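Local coordinates for DNA replication licensing factor MCM related protein (Thermoplasma acidophilum, PDB 4ME3), which is the N-terminal domain of an archaeal MCM, a family whose members probably bind single-stranded DNA and unwind it as ATP-driven replicative helicases, at residues 52-57 with 98-103. Numbering follows the deposited sequence.
Sequences RDLEDY and LRIKDL
Arg-52 lays its guanidinium flat over the carboxylate of Asp-102, a stacked ion pair in the helical N-terminal part of the MCM N-terminal domain, where helix 51-57 packs beside the end of strand 97-101. The two planes are only 5° apart, and Asp-102 CG sits 3.5 Å above the guanidinium plane, over its centre. The salt bridge, Arg-52 NH1 to Asp-102 OD2 at 3.6 Å, is long; the oxygen lies well out of the guanidinium plane, so charge alone links them and no N-H is aimed at it. Asp-102 CB rests over the same guanidinium, 3.5 Å from Arg-52 NE. The arginine chain reaches over extended from CG to NE (chi3 -178°). Deeper in, Leu-54, also packed by Trp-21, Phe-24 and Phe-61, touches Ile-100 through a single methyl pair, CD1 to CD1 at 4.0 Å. Strand 46-50, parallel to 97-101, leads directly into the helix and is joined to Arg-99 and Lys-101 by backbone hydrogen bonds. With an alanine at Asp-102, one guanidinium face would probably lose its carboxylate and Ser-50 OG this partner. Around the ion pair, Glu-104 takes Arg-52 NH2 in a second salt bridge, and Ser-50 OG hydrogen-bonds Asp-102 OD2.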
ATOM      1  N   ARG A  52       6.310  16.791   7.787  1.00 16.56           N
ATOM      2  CA  ARG A  52       6.743  18.148   8.112  1.00 22.80           C
ATOM      3  C   ARG A  52       7.141  18.894   6.843  1.00 18.69           C
ATOM      4  O   ARG A  52       6.848  20.082   6.689  1.00 18.10           O
ATOM      5  CB  ARG A  52       7.939  18.123   9.065  1.00 25.58           C
ATOM      6  CG  ARG A  52       7.719  17.366  10.368  1.00 33.37           C
ATOM      7  CD  ARG A  52       9.057  17.018  11.006  1.00 39.09           C
ATOM      8  NE  ARG A  52       8.910  16.253  12.243  1.00 48.77           N
ATOM      9  CZ  ARG A  52       9.885  15.547  12.811  1.00 46.05           C
ATOM     10  NH1 ARG A  52      11.088  15.491  12.254  1.00 49.18           N
ATOM     11  NH2 ARG A  52       9.655  14.886  13.936  1.00 53.26           N
ATOM     12  N   ASP A  53       7.829  18.196   5.944  1.00 14.08           N
ATOM     13  CA  ASP A  53       8.206  18.771   4.655  1.00 11.94           C
ATOM     14  C   ASP A  53       6.972  19.021   3.793  1.00 12.66           C
ATOM     15  O   ASP A  53       6.847  20.073   3.169  1.00 15.38           O
ATOM     16  CB  ASP A  53       9.186  17.854   3.917  1.00 12.92           C
ATOM     17  CG  ASP A  53      10.560  17.820   4.564  1.00 16.70           C
ATOM     18  OD1 ASP A  53      10.858  18.714   5.384  1.00 18.87           O
ATOM     19  OD2 ASP A  53      11.344  16.902   4.244  1.00 16.26           O
ATOM     20  N   LEU A  54       6.060  18.053   3.752  1.00 12.30           N
ATOM     21  CA  LEU A  54       4.843  18.197   2.958  1.00 10.58           C
ATOM     22  C   LEU A  54       4.018  19.403   3.404  1.00 13.13           C
ATOM     23  O   LEU A  54       3.535  20.175   2.575  1.00 16.28           O
ATOM     24  CB  LEU A  54       3.999  16.922   3.034  1.00 12.13           C
ATOM     25  CG  LEU A  54       4.561  15.719   2.271  1.00 11.43           C
ATOM     26  CD1 LEU A  54       3.877  14.428   2.712  1.00 15.02           C
ATOM     27  CD2 LEU A  54       4.416  15.906   0.763  1.00 10.69           C
ATOM     28  N   GLU A  55       3.848  19.559   4.713  1.00 15.78           N
ATOM     29  CA  GLU A  55       3.107  20.702   5.253  1.00 17.65           C
ATOM     30  C   GLU A  55       3.763  22.026   4.866  1.00 19.50           C
ATOM     31  O   GLU A  55       3.082  22.987   4.501  1.00 18.22           O
ATOM     32  CB  GLU A  55       3.011  20.607   6.777  1.00 21.52           C
ATOM     33  CG  GLU A  55       1.612  20.302   7.287  1.00 43.87           C
ATOM     34  CD  GLU A  55       1.556  20.180   8.797  1.00 44.34           C
ATOM     35  OE1 GLU A  55       2.625  20.028   9.426  1.00 44.72           O
ATOM     36  OE2 GLU A  55       0.440  20.236   9.354  1.00 52.60           O
ATOM     37  N   ASP A  56       5.088  22.069   4.953  1.00 18.81           N
ATOM     38  CA  ASP A  56       5.850  23.268   4.618  1.00 16.42           C
ATOM     39  C   ASP A  56       5.711  23.606   3.137  1.00 21.62           C
ATOM     40  O   ASP A  56       5.724  24.775   2.744  1.00 18.34           O
ATOM     41  CB  ASP A  56       7.323  23.058   4.963  1.00 18.99           C
ATOM     42  CG  ASP A  56       8.099  24.352   5.001  1.00 29.14           C
ATOM     43  OD1 ASP A  56       7.874  25.145   5.942  1.00 23.13           O
ATOM     44  OD2 ASP A  56       8.939  24.573   4.102  1.00 20.91           O
ATOM     45  N   TYR A  57       5.580  22.565   2.324  1.00 15.70           N
ATOM     46  CA  TYR A  57       5.488  22.692   0.875  1.00 15.56           C
ATOM     47  C   TYR A  57       4.158  23.298   0.445  1.00 19.65           C
ATOM     48  O   TYR A  57       4.115  24.290  -0.281  1.00 16.24           O
ATOM     49  CB  TYR A  57       5.671  21.306   0.250  1.00 13.03           C
ATOM     50  CG  TYR A  57       5.347  21.204  -1.219  1.00 12.62           C
ATOM     51  CD1 TYR A  57       5.954  22.038  -2.149  1.00 13.34           C
ATOM     52  CD2 TYR A  57       4.455  20.245  -1.681  1.00 14.66           C
ATOM     53  CE1 TYR A  57       5.667  21.931  -3.491  1.00 15.71           C
ATOM     54  CE2 TYR A  57       4.163  20.132  -3.022  1.00 13.26           C
ATOM     55  CZ  TYR A  57       4.772  20.978  -3.923  1.00 14.76           C
ATOM     56  OH  TYR A  57       4.493  20.868  -5.263  1.00 16.34           O
ATOM     57  N   LEU A  98       5.909   4.327  -1.242  1.00 10.88           N
ATOM     58  CA  LEU A  98       6.068   5.670  -0.730  1.00 10.95           C
ATOM     59  C   LEU A  98       5.370   5.716   0.619  1.00 15.44           C
ATOM     60  O   LEU A  98       4.174   5.441   0.712  1.00 16.57           O
ATOM     61  CB  LEU A  98       5.452   6.680  -1.700  1.00 12.87           C
ATOM     62  CG  LEU A  98       5.554   8.160  -1.331  1.00 14.22           C
ATOM     63  CD1 LEU A  98       6.987   8.563  -1.072  1.00 16.60           C
ATOM     64  CD2 LEU A  98       4.954   9.006  -2.445  1.00 16.32           C
ATOM     65  N   ARG A  99       6.127   6.030   1.663  1.00 12.72           N
ATOM     66  CA  ARG A  99       5.600   6.040   3.020  1.00 11.19           C
ATOM     67  C   ARG A  99       5.715   7.426   3.637  1.00 15.90           C
ATOM     68  O   ARG A  99       6.621   8.190   3.312  1.00 19.06           O
ATOM     69  CB  ARG A  99       6.340   5.015   3.880  1.00 14.38           C
ATOM     70  CG  ARG A  99       6.229   3.597   3.346  1.00 14.70           C
ATOM     71  CD  ARG A  99       6.829   2.572   4.294  1.00 15.10           C
ATOM     72  NE  ARG A  99       6.721   1.219   3.755  1.00 20.00           N
ATOM     73  CZ  ARG A  99       5.582   0.545   3.655  1.00 22.26           C
ATOM     74  NH1 ARG A  99       4.440   1.091   4.055  1.00 20.30           N
ATOM     75  NH2 ARG A  99       5.579  -0.683   3.152  1.00 20.45           N
ATOM     76  N   ILE A 100       4.779   7.742   4.523  1.00 16.50           N
ATOM     77  CA  ILE A 100       4.758   9.028   5.201  1.00 14.92           C
ATOM     78  C   ILE A 100       5.225   8.845   6.638  1.00 19.37           C
ATOM     79  O   ILE A 100       4.770   7.938   7.333  1.00 19.04           O
ATOM     80  CB  ILE A 100       3.335   9.624   5.220  1.00 11.96           C
ATOM     81  CG1 ILE A 100       2.746   9.670   3.808  1.00 18.62           C
ATOM     82  CG2 ILE A 100       3.344  11.020   5.830  1.00 13.48           C
ATOM     83  CD1 ILE A 100       3.591  10.435   2.814  1.00 21.26           C
ATOM     84  N   LYS A 101       6.138   9.704   7.079  1.00 12.57           N
ATOM     85  CA  LYS A 101       6.600   9.688   8.460  1.00 16.44           C
ATOM     86  C   LYS A 101       6.436  11.075   9.078  1.00 16.43           C
ATOM     87  O   LYS A 101       5.987  12.011   8.415  1.00 15.68           O
ATOM     88  CB  LYS A 101       8.065   9.248   8.533  1.00 22.02           C
ATOM     89  CG  LYS A 101       9.024  10.180   7.813  1.00 17.83           C
ATOM     90  CD  LYS A 101      10.474   9.788   8.029  1.00 23.89           C
ATOM     91  CE  LYS A 101      11.399  10.701   7.242  1.00 24.07           C
ATOM     92  NZ  LYS A 101      12.835  10.342   7.399  1.00 34.79           N
ATOM     93  N   ASP A 102       6.785  11.191  10.356  1.00 16.80           N
ATOM     94  CA  ASP A 102       6.745  12.467  11.064  1.00 17.25           C
ATOM     95  C   ASP A 102       5.326  13.044  11.144  1.00 22.23           C
ATOM     96  O   ASP A 102       5.111  14.240  10.944  1.00 22.47           O
ATOM     97  CB  ASP A 102       7.696  13.470  10.406  1.00 17.96           C
ATOM     98  CG  ASP A 102       9.141  12.992  10.402  1.00 29.24           C
ATOM     99  OD1 ASP A 102       9.512  12.174  11.274  1.00 27.11           O
ATOM    100  OD2 ASP A 102       9.912  13.437   9.525  1.00 25.98           O
ATOM    101  N   LEU A 103       4.364  12.183  11.448  1.00 16.93           N
ATOM    102  CA  LEU A 103       2.973  12.593  11.586  1.00 20.66           C
ATOM    103  C   LEU A 103       2.595  12.914  13.031  1.00 29.98           C
ATOM    104  O   LEU A 103       1.484  13.370  13.296  1.00 30.89           O
ATOM    105  CB  LEU A 103       2.058  11.482  11.072  1.00 15.38           C
ATOM    106  CG  LEU A 103       1.971  11.333   9.555  1.00 19.55           C
ATOM    107  CD1 LEU A 103       1.388   9.982   9.185  1.00 25.01           C
ATOM    108  CD2 LEU A 103       1.128  12.459   8.964  1.00 18.67           C
TER